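Thermophilic dibenzothiophene desulfurization enzyme C (Paenibacillus sp. A11-2, PDB 5XDC) probably catalyses the FMNH2- and O2-dependent oxidation of dibenzothiophene to its 5-oxide and then its 5,5-dioxide, as a flavin monooxygenase of the DszC family. Local coordinates at residues 245-256 with 334-345; 135-144 with 171-179. All coordinates share one frame; numbering follows the deposited sequence.

Interaction 1 (245-256 with 334-345)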
loop_
_atom_site.group_PDB
_atom_site.type_symbol
_atom_site.label_atom_id
_atom_site.label_comp_id
_atom_site.label_asym_id
_atom_site.label_seq_id
_atom_site.Cartn_x
_atom_site.Cartn_y
_atom_site.Cartn_z
ATOM N N SER B 245 -27.901 4.360 -22.488
ATOM C CA SER B 245 -26.530 4.068 -22.087
ATOM C C SER B 245 -26.323 4.187 -20.578
ATOM O O SER B 245 -25.218 3.870 -20.108
ATOM C CB SER B 245 -25.546 4.979 -22.835
ATOM O OG SER B 245 -25.534 6.296 -22.305
ATOM N N LEU B 246 -27.333 4.619 -19.802
ATOM C CA LEU B 246 -27.252 4.527 -18.348
ATOM C C LEU B 246 -27.128 3.088 -17.876
ATOM O O LEU B 246 -26.775 2.863 -16.716
ATOM C CB LEU B 246 -28.471 5.131 -17.658
ATOM C CG LEU B 246 -28.673 6.650 -17.672
ATOM C CD1 LEU B 246 -29.995 6.974 -16.971
ATOM C CD2 LEU B 246 -27.505 7.364 -16.996
ATOM N N TRP B 247 -27.418 2.116 -18.740
ATOM C CA TRP B 247 -27.365 0.724 -18.315
ATOM C C TRP B 247 -26.007 0.392 -17.699
ATOM O O TRP B 247 -25.939 -0.293 -16.668
ATOM C CB TRP B 247 -27.655 -0.215 -19.491
ATOM C CG TRP B 247 -27.526 -1.640 -19.074
ATOM C CD1 TRP B 247 -28.466 -2.391 -18.457
ATOM C CD2 TRP B 247 -26.353 -2.459 -19.173
ATOM N NE1 TRP B 247 -27.973 -3.644 -18.188
ATOM C CE2 TRP B 247 -26.675 -3.712 -18.624
ATOM C CE3 TRP B 247 -25.071 -2.256 -19.693
ATOM C CZ2 TRP B 247 -25.756 -4.761 -18.559
ATOM C CZ3 TRP B 247 -24.157 -3.296 -19.632
ATOM C CH2 TRP B 247 -24.506 -4.531 -19.072
ATOM N N THR B 248 -24.923 0.895 -18.299
ATOM C CA THR B 248 -23.592 0.516 -17.822
ATOM C C THR B 248 -23.287 1.109 -16.459
ATOM O O THR B 248 -22.906 0.345 -15.558
ATOM C CB THR B 248 -22.530 0.908 -18.847
ATOM O OG1 THR B 248 -23.041 0.684 -20.156
ATOM C CG2 THR B 248 -21.263 0.065 -18.638
ATOM N N PRO B 249 -23.412 2.424 -16.220
ATOM C CA PRO B 249 -23.167 2.908 -14.852
ATOM C C PRO B 249 -24.076 2.259 -13.830
ATOM O O PRO B 249 -23.613 1.928 -12.734
ATOM C CB PRO B 249 -23.392 4.427 -14.952
ATOM C CG PRO B 249 -24.066 4.645 -16.282
ATOM C CD PRO B 249 -23.628 3.534 -17.168
ATOM N N ILE B 250 -25.358 2.035 -14.158
ATOM C CA ILE B 250 -26.254 1.350 -13.230
ATOM C C ILE B 250 -25.680 -0.006 -12.850
ATOM O O ILE B 250 -25.654 -0.390 -11.675
ATOM C CB ILE B 250 -27.654 1.192 -13.848
ATOM C CG1 ILE B 250 -28.353 2.553 -13.879
ATOM C CG2 ILE B 250 -28.484 0.180 -13.071
ATOM C CD1 ILE B 250 -29.634 2.552 -14.703
ATOM N N THR B 251 -25.248 -0.756 -13.856
ATOM C CA THR B 251 -24.801 -2.125 -13.637
ATOM C C THR B 251 -23.455 -2.150 -12.927
ATOM O O THR B 251 -23.229 -2.986 -12.049
ATOM C CB THR B 251 -24.742 -2.848 -14.981
ATOM O OG1 THR B 251 -26.064 -2.937 -15.533
ATOM C CG2 THR B 251 -24.179 -4.274 -14.835
ATOM N N GLN B 252 -22.558 -1.244 -13.295
ATOM C CA GLN B 252 -21.264 -1.177 -12.626
ATOM C C GLN B 252 -21.421 -0.758 -11.169
ATOM O O GLN B 252 -20.633 -1.184 -10.317
ATOM C CB GLN B 252 -20.350 -0.233 -13.408
ATOM C CG GLN B 252 -19.935 -0.792 -14.741
ATOM C CD GLN B 252 -18.817 -1.822 -14.606
ATOM O OE1 GLN B 252 -17.926 -1.660 -13.780
ATOM N NE2 GLN B 252 -18.868 -2.879 -15.407
ATOM N N LEU B 253 -22.459 0.017 -10.842
ATOM C CA LEU B 253 -22.721 0.326 -9.439
ATOM C C LEU B 253 -23.392 -0.830 -8.702
ATOM O O LEU B 253 -23.210 -0.969 -7.484
ATOM C CB LEU B 253 -23.557 1.607 -9.313
ATOM C CG LEU B 253 -23.584 2.230 -7.920
ATOM C CD1 LEU B 253 -22.225 2.701 -7.489
ATOM C CD2 LEU B 253 -24.551 3.410 -7.887
ATOM N N ILE B 254 -24.141 -1.692 -9.410
ATOM C CA ILE B 254 -24.583 -2.952 -8.814
ATOM C C ILE B 254 -23.373 -3.764 -8.361
ATOM O O ILE B 254 -23.320 -4.247 -7.227
ATOM C CB ILE B 254 -25.455 -3.752 -9.802
ATOM C CG1 ILE B 254 -26.809 -3.066 -9.984
ATOM C CG2 ILE B 254 -25.665 -5.171 -9.318
ATOM C CD1 ILE B 254 -27.628 -3.620 -11.160
ATOM N N PHE B 255 -22.385 -3.923 -9.248
ATOM C CA PHE B 255 -21.184 -4.669 -8.888
ATOM C C PHE B 255 -20.504 -4.042 -7.677
ATOM O O PHE B 255 -20.045 -4.749 -6.765
ATOM C CB PHE B 255 -20.215 -4.710 -10.067
ATOM C CG PHE B 255 -20.771 -5.354 -11.325
ATOM C CD1 PHE B 255 -21.842 -6.215 -11.267
ATOM C CD2 PHE B 255 -20.176 -5.101 -12.560
ATOM C CE1 PHE B 255 -22.336 -6.817 -12.426
ATOM C CE2 PHE B 255 -20.666 -5.696 -13.721
ATOM C CZ PHE B 255 -21.749 -6.556 -13.646
ATOM N N THR B 256 -20.421 -2.710 -7.662
ATOM C CA THR B 256 -19.806 -1.999 -6.546
ATOM C C THR B 256 -20.453 -2.384 -5.225
ATOM O O THR B 256 -19.767 -2.614 -4.224
ATOM C CB THR B 256 -19.918 -0.491 -6.776
ATOM O OG1 THR B 256 -19.222 -0.130 -7.965
ATOM C CG2 THR B 256 -19.315 0.297 -5.620
ATOM N N ARG B 334 -24.422 11.498 -18.349
ATOM C CA ARG B 334 -24.092 10.078 -18.312
ATOM C C ARG B 334 -22.610 9.877 -18.013
ATOM O O ARG B 334 -22.245 8.997 -17.224
ATOM C CB ARG B 334 -24.464 9.424 -19.643
ATOM C CG ARG B 334 -24.336 7.913 -19.656
ATOM C CD ARG B 334 -22.978 7.427 -20.146
ATOM N NE ARG B 334 -23.014 5.980 -20.338
ATOM C CZ ARG B 334 -21.959 5.170 -20.316
ATOM N NH1 ARG B 334 -20.736 5.638 -20.094
ATOM N NH2 ARG B 334 -22.141 3.872 -20.507
ATOM N N GLY B 335 -21.755 10.691 -18.634
ATOM C CA GLY B 335 -20.321 10.542 -18.448
ATOM C C GLY B 335 -19.878 10.857 -17.035
ATOM O O GLY B 335 -19.088 10.114 -16.443
ATOM N N GLN B 336 -20.387 11.949 -16.467
ATOM C CA GLN B 336 -20.093 12.258 -15.070
ATOM C C GLN B 336 -20.561 11.140 -14.156
ATOM O O GLN B 336 -19.860 10.763 -13.212
ATOM C CB GLN B 336 -20.755 13.566 -14.652
ATOM C CG GLN B 336 -20.141 14.784 -15.301
ATOM C CD GLN B 336 -20.878 16.055 -14.939
ATOM O OE1 GLN B 336 -21.741 16.053 -14.057
ATOM N NE2 GLN B 336 -20.545 17.149 -15.617
ATOM N N LEU B 337 -21.746 10.587 -14.419
ATOM C CA LEU B 337 -22.217 9.493 -13.587
ATOM C C LEU B 337 -21.293 8.291 -13.709
ATOM O O LEU B 337 -20.933 7.675 -12.699
ATOM C CB LEU B 337 -23.643 9.114 -13.964
ATOM C CG LEU B 337 -24.154 7.903 -13.187
ATOM C CD1 LEU B 337 -24.233 8.109 -11.688
ATOM C CD2 LEU B 337 -25.511 7.452 -13.733
ATOM N N MET B 338 -20.892 7.947 -14.932
ATOM C CA MET B 338 -20.019 6.792 -15.120
ATOM C C MET B 338 -18.683 6.990 -14.409
ATOM O O MET B 338 -18.134 6.050 -13.832
ATOM C CB MET B 338 -19.803 6.526 -16.605
ATOM C CG MET B 338 -19.010 5.248 -16.890
ATOM S SD MET B 338 -19.882 3.732 -16.437
ATOM C CE MET B 338 -18.775 3.064 -15.178
ATOM N N VAL B 339 -18.144 8.209 -14.439
ATOM C CA VAL B 339 -16.904 8.474 -13.708
ATOM C C VAL B 339 -17.116 8.273 -12.211
ATOM O O VAL B 339 -16.272 7.686 -11.525
ATOM C CB VAL B 339 -16.389 9.889 -14.041
ATOM C CG1 VAL B 339 -15.234 10.286 -13.127
ATOM C CG2 VAL B 339 -15.946 9.949 -15.477
ATOM N N GLN B 340 -18.231 8.774 -11.671
ATOM C CA GLN B 340 -18.494 8.613 -10.244
ATOM C C GLN B 340 -18.669 7.141 -9.874
ATOM O O GLN B 340 -18.215 6.708 -8.811
ATOM C CB GLN B 340 -19.732 9.406 -9.828
ATOM C CG GLN B 340 -19.559 10.932 -9.792
ATOM C CD GLN B 340 -18.569 11.434 -8.728
ATOM O OE1 GLN B 340 -18.652 11.079 -7.540
ATOM N NE2 GLN B 340 -17.636 12.281 -9.153
ATOM N N VAL B 341 -19.344 6.367 -10.732
ATOM C CA VAL B 341 -19.522 4.936 -10.492
ATOM C C VAL B 341 -18.181 4.217 -10.564
ATOM O O VAL B 341 -17.863 3.381 -9.714
ATOM C CB VAL B 341 -20.524 4.343 -11.501
ATOM C CG1 VAL B 341 -20.507 2.811 -11.466
ATOM C CG2 VAL B 341 -21.933 4.863 -11.212
ATOM N N ALA B 342 -17.394 4.516 -11.592
ATOM C CA ALA B 342 -16.082 3.894 -11.734
ATOM C C ALA B 342 -15.234 4.160 -10.502
ATOM O O ALA B 342 -14.562 3.258 -9.992
ATOM C CB ALA B 342 -15.390 4.418 -12.984
ATOM N N SER B 343 -15.278 5.396 -9.996
ATOM C CA SER B 343 -14.504 5.736 -8.809
ATOM C C SER B 343 -14.935 4.888 -7.622
ATOM O O SER B 343 -14.096 4.323 -6.908
ATOM C CB SER B 343 -14.661 7.222 -8.485
ATOM O OG SER B 343 -14.097 8.050 -9.491
ATOM N N ALA B 344 -16.247 4.788 -7.388
ATOM C CA ALA B 344 -16.742 3.960 -6.302
ATOM C C ALA B 344 -16.334 2.503 -6.487
ATOM O O ALA B 344 -15.946 1.830 -5.520
ATOM C CB ALA B 344 -18.261 4.088 -6.202
ATOM N N LYS B 345 -16.404 1.995 -7.725
ATOM C CA LYS B 345 -16.030 0.607 -7.968
ATOM C C LYS B 345 -14.551 0.369 -7.690
ATOM O O LYS B 345 -14.181 -0.679 -7.150
ATOM C CB LYS B 345 -16.347 0.217 -9.403
ATOM C CG LYS B 345 -16.300 -1.281 -9.640
ATOM C CD LYS B 345 -16.321 -1.582 -11.105
ATOM C CE LYS B 345 -16.318 -3.057 -11.343
ATOM N NZ LYS B 345 -16.131 -3.345 -12.759
#

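Interaction 2 (135-144 with 171-179)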
loop_
_atom_site.group_PDB
_atom_site.type_symbol
_atom_site.label_atom_id
_atom_site.label_comp_id
_atom_site.label_asym_id
_atom_site.label_seq_id
_atom_site.Cartn_x
_atom_site.Cartn_y
_atom_site.Cartn_z
ATOM N N VAL B 135 -17.981 -6.843 -31.787
ATOM C CA VAL B 135 -19.268 -7.382 -32.231
ATOM C C VAL B 135 -19.069 -8.455 -33.294
ATOM O O VAL B 135 -19.804 -9.449 -33.340
ATOM C CB VAL B 135 -20.179 -6.250 -32.744
ATOM C CG1 VAL B 135 -20.474 -5.265 -31.630
ATOM C CG2 VAL B 135 -19.540 -5.542 -33.936
ATOM N N LEU B 136 -18.081 -8.269 -34.169
ATOM C CA LEU B 136 -17.813 -9.258 -35.206
ATOM C C LEU B 136 -17.370 -10.595 -34.628
ATOM O O LEU B 136 -17.508 -11.623 -35.301
ATOM C CB LEU B 136 -16.746 -8.730 -36.167
ATOM N N ASP B 137 -16.846 -10.608 -33.403
ATOM C CA ASP B 137 -16.346 -11.825 -32.777
ATOM C C ASP B 137 -17.379 -12.516 -31.891
ATOM O O ASP B 137 -17.030 -13.471 -31.191
ATOM C CB ASP B 137 -15.098 -11.511 -31.947
ATOM C CG ASP B 137 -14.002 -10.860 -32.766
ATOM O OD1 ASP B 137 -14.000 -11.042 -34.003
ATOM O OD2 ASP B 137 -13.145 -10.169 -32.172
ATOM N N TRP B 138 -18.629 -12.064 -31.891
ATOM C CA TRP B 138 -19.632 -12.701 -31.050
ATOM C C TRP B 138 -19.987 -14.076 -31.597
ATOM O O TRP B 138 -20.114 -14.270 -32.807
ATOM C CB TRP B 138 -20.885 -11.840 -30.948
ATOM C CG TRP B 138 -20.721 -10.654 -30.061
ATOM C CD1 TRP B 138 -19.547 -10.061 -29.688
ATOM C CD2 TRP B 138 -21.766 -9.915 -29.418
ATOM N NE1 TRP B 138 -19.800 -8.994 -28.860
ATOM C CE2 TRP B 138 -21.153 -8.882 -28.680
ATOM C CE3 TRP B 138 -23.161 -10.025 -29.397
ATOM C CZ2 TRP B 138 -21.888 -7.964 -27.931
ATOM C CZ3 TRP B 138 -23.887 -9.108 -28.658
ATOM C CH2 TRP B 138 -23.251 -8.094 -27.934
ATOM N N ARG B 139 -20.141 -15.039 -30.689
ATOM C CA ARG B 139 -20.435 -16.403 -31.100
ATOM C C ARG B 139 -21.906 -16.607 -31.438
ATOM O O ARG B 139 -22.239 -17.576 -32.124
ATOM C CB ARG B 139 -20.022 -17.384 -29.996
ATOM N N VAL B 140 -22.791 -15.724 -30.993
ATOM C CA VAL B 140 -24.230 -15.954 -31.097
ATOM C C VAL B 140 -24.792 -15.020 -32.156
ATOM O O VAL B 140 -24.714 -13.791 -32.026
ATOM C CB VAL B 140 -24.929 -15.758 -29.748
ATOM C CG1 VAL B 140 -26.434 -15.988 -29.896
ATOM C CG2 VAL B 140 -24.343 -16.721 -28.711
ATOM N N THR B 141 -25.377 -15.604 -33.192
ATOM C CA THR B 141 -25.858 -14.853 -34.337
ATOM C C THR B 141 -27.381 -14.830 -34.362
ATOM O O THR B 141 -28.045 -15.710 -33.812
ATOM C CB THR B 141 -25.335 -15.447 -35.641
ATOM O OG1 THR B 141 -25.788 -16.798 -35.760
ATOM C CG2 THR B 141 -23.811 -15.410 -35.651
ATOM N N ALA B 142 -27.913 -13.789 -34.993
ATOM C CA ALA B 142 -29.349 -13.609 -35.186
ATOM C C ALA B 142 -29.611 -13.500 -36.680
ATOM O O ALA B 142 -29.216 -12.514 -37.309
ATOM C CB ALA B 142 -29.837 -12.363 -34.447
ATOM N N THR B 143 -30.270 -14.515 -37.251
ATOM C CA THR B 143 -30.586 -14.524 -38.678
ATOM C C THR B 143 -32.025 -14.068 -38.875
ATOM O O THR B 143 -32.934 -14.647 -38.261
ATOM C CB THR B 143 -30.381 -15.917 -39.261
ATOM O OG1 THR B 143 -29.019 -16.316 -39.072
ATOM C CG2 THR B 143 -30.692 -15.935 -40.747
ATOM N N PRO B 144 -32.292 -13.043 -39.677
ATOM C CA PRO B 144 -33.674 -12.563 -39.797
ATOM C C PRO B 144 -34.562 -13.552 -40.533
ATOM O O PRO B 144 -34.159 -14.163 -41.526
ATOM C CB PRO B 144 -33.533 -11.255 -40.583
ATOM C CG PRO B 144 -32.246 -11.380 -41.308
ATOM C CD PRO B 144 -31.349 -12.204 -40.436
ATOM N N PHE B 171 -28.640 -11.552 -26.108
ATOM C CA PHE B 171 -27.973 -10.684 -27.067
ATOM C C PHE B 171 -27.390 -11.514 -28.197
ATOM O O PHE B 171 -26.829 -12.588 -27.958
ATOM C CB PHE B 171 -26.857 -9.891 -26.399
ATOM C CG PHE B 171 -27.346 -8.888 -25.399
ATOM C CD1 PHE B 171 -27.632 -9.266 -24.106
ATOM C CD2 PHE B 171 -27.499 -7.565 -25.752
ATOM C CE1 PHE B 171 -28.085 -8.340 -23.181
ATOM C CE2 PHE B 171 -27.956 -6.640 -24.820
ATOM C CZ PHE B 171 -28.234 -7.034 -23.541
ATOM N N ALA B 172 -27.500 -11.000 -29.422
ATOM C CA ALA B 172 -26.957 -11.674 -30.596
ATOM C C ALA B 172 -26.587 -10.629 -31.634
ATOM O O ALA B 172 -27.004 -9.470 -31.552
ATOM C CB ALA B 172 -27.954 -12.681 -31.181
ATOM N N VAL B 173 -25.782 -11.041 -32.617
ATOM C CA VAL B 173 -25.363 -10.165 -33.708
ATOM C C VAL B 173 -26.021 -10.633 -34.996
ATOM O O VAL B 173 -26.012 -11.831 -35.305
ATOM C CB VAL B 173 -23.837 -10.132 -33.878
ATOM C CG1 VAL B 173 -23.225 -9.348 -32.746
ATOM C CG2 VAL B 173 -23.272 -11.546 -33.942
ATOM N N THR B 174 -26.554 -9.689 -35.760
ATOM C CA THR B 174 -27.240 -10.050 -36.987
ATOM C C THR B 174 -26.275 -10.679 -37.981
ATOM O O THR B 174 -25.108 -10.286 -38.085
ATOM C CB THR B 174 -27.914 -8.833 -37.625
ATOM O OG1 THR B 174 -26.937 -7.829 -37.928
ATOM C CG2 THR B 174 -28.998 -8.264 -36.718
ATOM N N SER B 175 -26.788 -11.666 -38.712
ATOM C CA SER B 175 -26.049 -12.418 -39.710
ATOM C C SER B 175 -26.988 -12.735 -40.868
ATOM O O SER B 175 -28.190 -12.933 -40.673
ATOM C CB SER B 175 -25.486 -13.715 -39.118
ATOM O OG SER B 175 -24.827 -14.483 -40.109
ATOM N N ARG B 176 -26.427 -12.787 -42.079
ATOM C CA ARG B 176 -27.225 -13.019 -43.285
ATOM C C ARG B 176 -28.408 -12.057 -43.328
ATOM O O ARG B 176 -29.534 -12.435 -43.648
ATOM C CB ARG B 176 -27.687 -14.476 -43.356
ATOM C CG ARG B 176 -26.527 -15.459 -43.355
ATOM C CD ARG B 176 -26.979 -16.910 -43.338
ATOM N NE ARG B 176 -25.837 -17.821 -43.393
ATOM C CZ ARG B 176 -25.087 -18.157 -42.344
ATOM N NH1 ARG B 176 -25.350 -17.662 -41.138
ATOM N NH2 ARG B 176 -24.068 -18.992 -42.502
ATOM N N ASP B 177 -28.141 -10.796 -42.992
ATOM C CA ASP B 177 -29.181 -9.796 -42.776
ATOM C C ASP B 177 -29.130 -8.746 -43.877
ATOM O O ASP B 177 -28.153 -7.982 -43.949
ATOM C CB ASP B 177 -28.999 -9.139 -41.406
ATOM C CG ASP B 177 -30.181 -8.282 -41.007
ATOM O OD1 ASP B 177 -30.886 -7.771 -41.906
ATOM O OD2 ASP B 177 -30.400 -8.115 -39.785
ATOM N N PRO B 178 -30.143 -8.648 -44.738
ATOM C CA PRO B 178 -30.084 -7.655 -45.820
ATOM C C PRO B 178 -30.046 -6.227 -45.323
ATOM O O PRO B 178 -29.662 -5.332 -46.082
ATOM C CB PRO B 178 -31.368 -7.926 -46.620
ATOM C CG PRO B 178 -31.826 -9.263 -46.198
ATOM C CD PRO B 178 -31.394 -9.418 -44.781
ATOM N N ASN B 179 -30.450 -5.982 -44.080
ATOM C CA ASN B 179 -30.457 -4.645 -43.505
ATOM C C ASN B 179 -29.196 -4.347 -42.700
ATOM O O ASN B 179 -29.127 -3.307 -42.035
ATOM C CB ASN B 179 -31.706 -4.475 -42.648
ATOM C CG ASN B 179 -32.969 -4.444 -43.483
ATOM O OD1 ASN B 179 -33.086 -3.648 -44.413
ATOM N ND2 ASN B 179 -33.905 -5.331 -43.178
#

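Interaction 1 (245-256 with 334-345)
The guanidinium of Arg334 has Pro249 CD over one face, 3.5 Å above its plane and toward the rim, while the carbonyl of Ser245 lies at its edge. The grip is side-on: NE and NH2 both donate to Ser245 O at 3.1 Å, arriving from the same face of the carbonyl plane, NE well above it and NH2 tilted only 19° from it. The bend at chi2 (-92°) swings the guanidinium across toward the start of the other helix, where it meets this carbonyl. NH1 forms a salt bridge with the C-terminal carboxylate of Ser414, and Ser245 OG is bonded to Ser242 O.

The second flat group, the Phe255 ring, has Lys345 NZ near its plane at the edge and Thr251 O over one face, and it also meets His388. The fully extended Lys345 reaches Gln252 OE1 at 2.7 Å, in the carbonyl plane on a lone pair; Asp389 takes both NZ, as a salt bridge, and Gln252 NE2.

Between these polar ends the packing is apolar. Pro249 is a knob among Arg334, Leu337, Met338 and Val341, with its CD 3.8 Å from Met338 SD. Val341 CG1 lies 3.9 Å from Leu253 CB; beside Lys345, Thr256 CG2 meets Ala344 CB at 4.0 Å.

The segment axes run 8.9 Å apart at 17°, nearly parallel. One knob-into-hole contact, that of Pro249, lies in this pairing of helices 247-276 and 331-363, part of the C-terminal helical bundle characteristic of the acyl-CoA dehydrogenase fold, with Phe255 near the indole pocket and the FMN-binding Tyr93.

Interaction 2 (135-144 with 171-179)
Trp138 and Val173 meet beside a parallel strand pair, 141-144 with 167-174, in the beta domain of the acyl-CoA dehydrogenase fold. Parallel bridges join Thr141 to Val173 and Ala142 to Thr174. Three backbone hydrogen bonds set the register: Val173 N to Val140 O, Ala142 N to Val173 O (2.7 Å) and Ser175 N to Ala142 O.

Val173 holds CG1 anti to its carbonyl carbon (chi1 -73°), which sends that methyl to Trp138 CE3 at 3.4 Å, obliquely to the ring, and to Val135 O at 3.5 Å. Its other methyl, CG2, faces Val140 O and Trp138 CB. The Trp138 ring, with CG beside the backbone N (chi1 -75°), slants across 171-174 toward its start, where CZ3 touches Phe171 CB at 3.8 Å; NE1 is bonded to Ala133 O. The Phe171 ring leads away to an edge-to-face contact with Tyr100.

On the face of Ala142, its CB lies 3.8 Å from Ala172 CB, and Val140 CG1 touches the same methyl. Strand 150-153 packs here through Ile152 and Tyr150.

Past the strand end, Asp177 OD1 accepts from Asn179 N in an Asx turn, while OD2 pairs with Arg183. The carboxylate carbon CG of Asp177 rests 3.7 Å from Pro144 CG.

In the fold
Interaction 1 lies in the core, about 12 Å from the chain centre, with every touching residue buried; interaction 2, at about 26 Å, is partly buried and includes exposed residues. They share no helix or strand: one joins two bundle helices, the other two strands of the mixed sheet. Their chemistry differs accordingly. No backbone-to-backbone hydrogen bond joins the helix segments; side chains donate every one, with charged ends satisfied by Asp389 and the C-terminus, whereas backbone hydrogen bonds tie the strands. A second subunit borders 334-345 through Gln340, while no other chain touches interaction 2. Centres are about 28 Å apart, yet nearest atoms come within about 6 Å; Trp247 and Phe171 both approach FMN-binding Ser129.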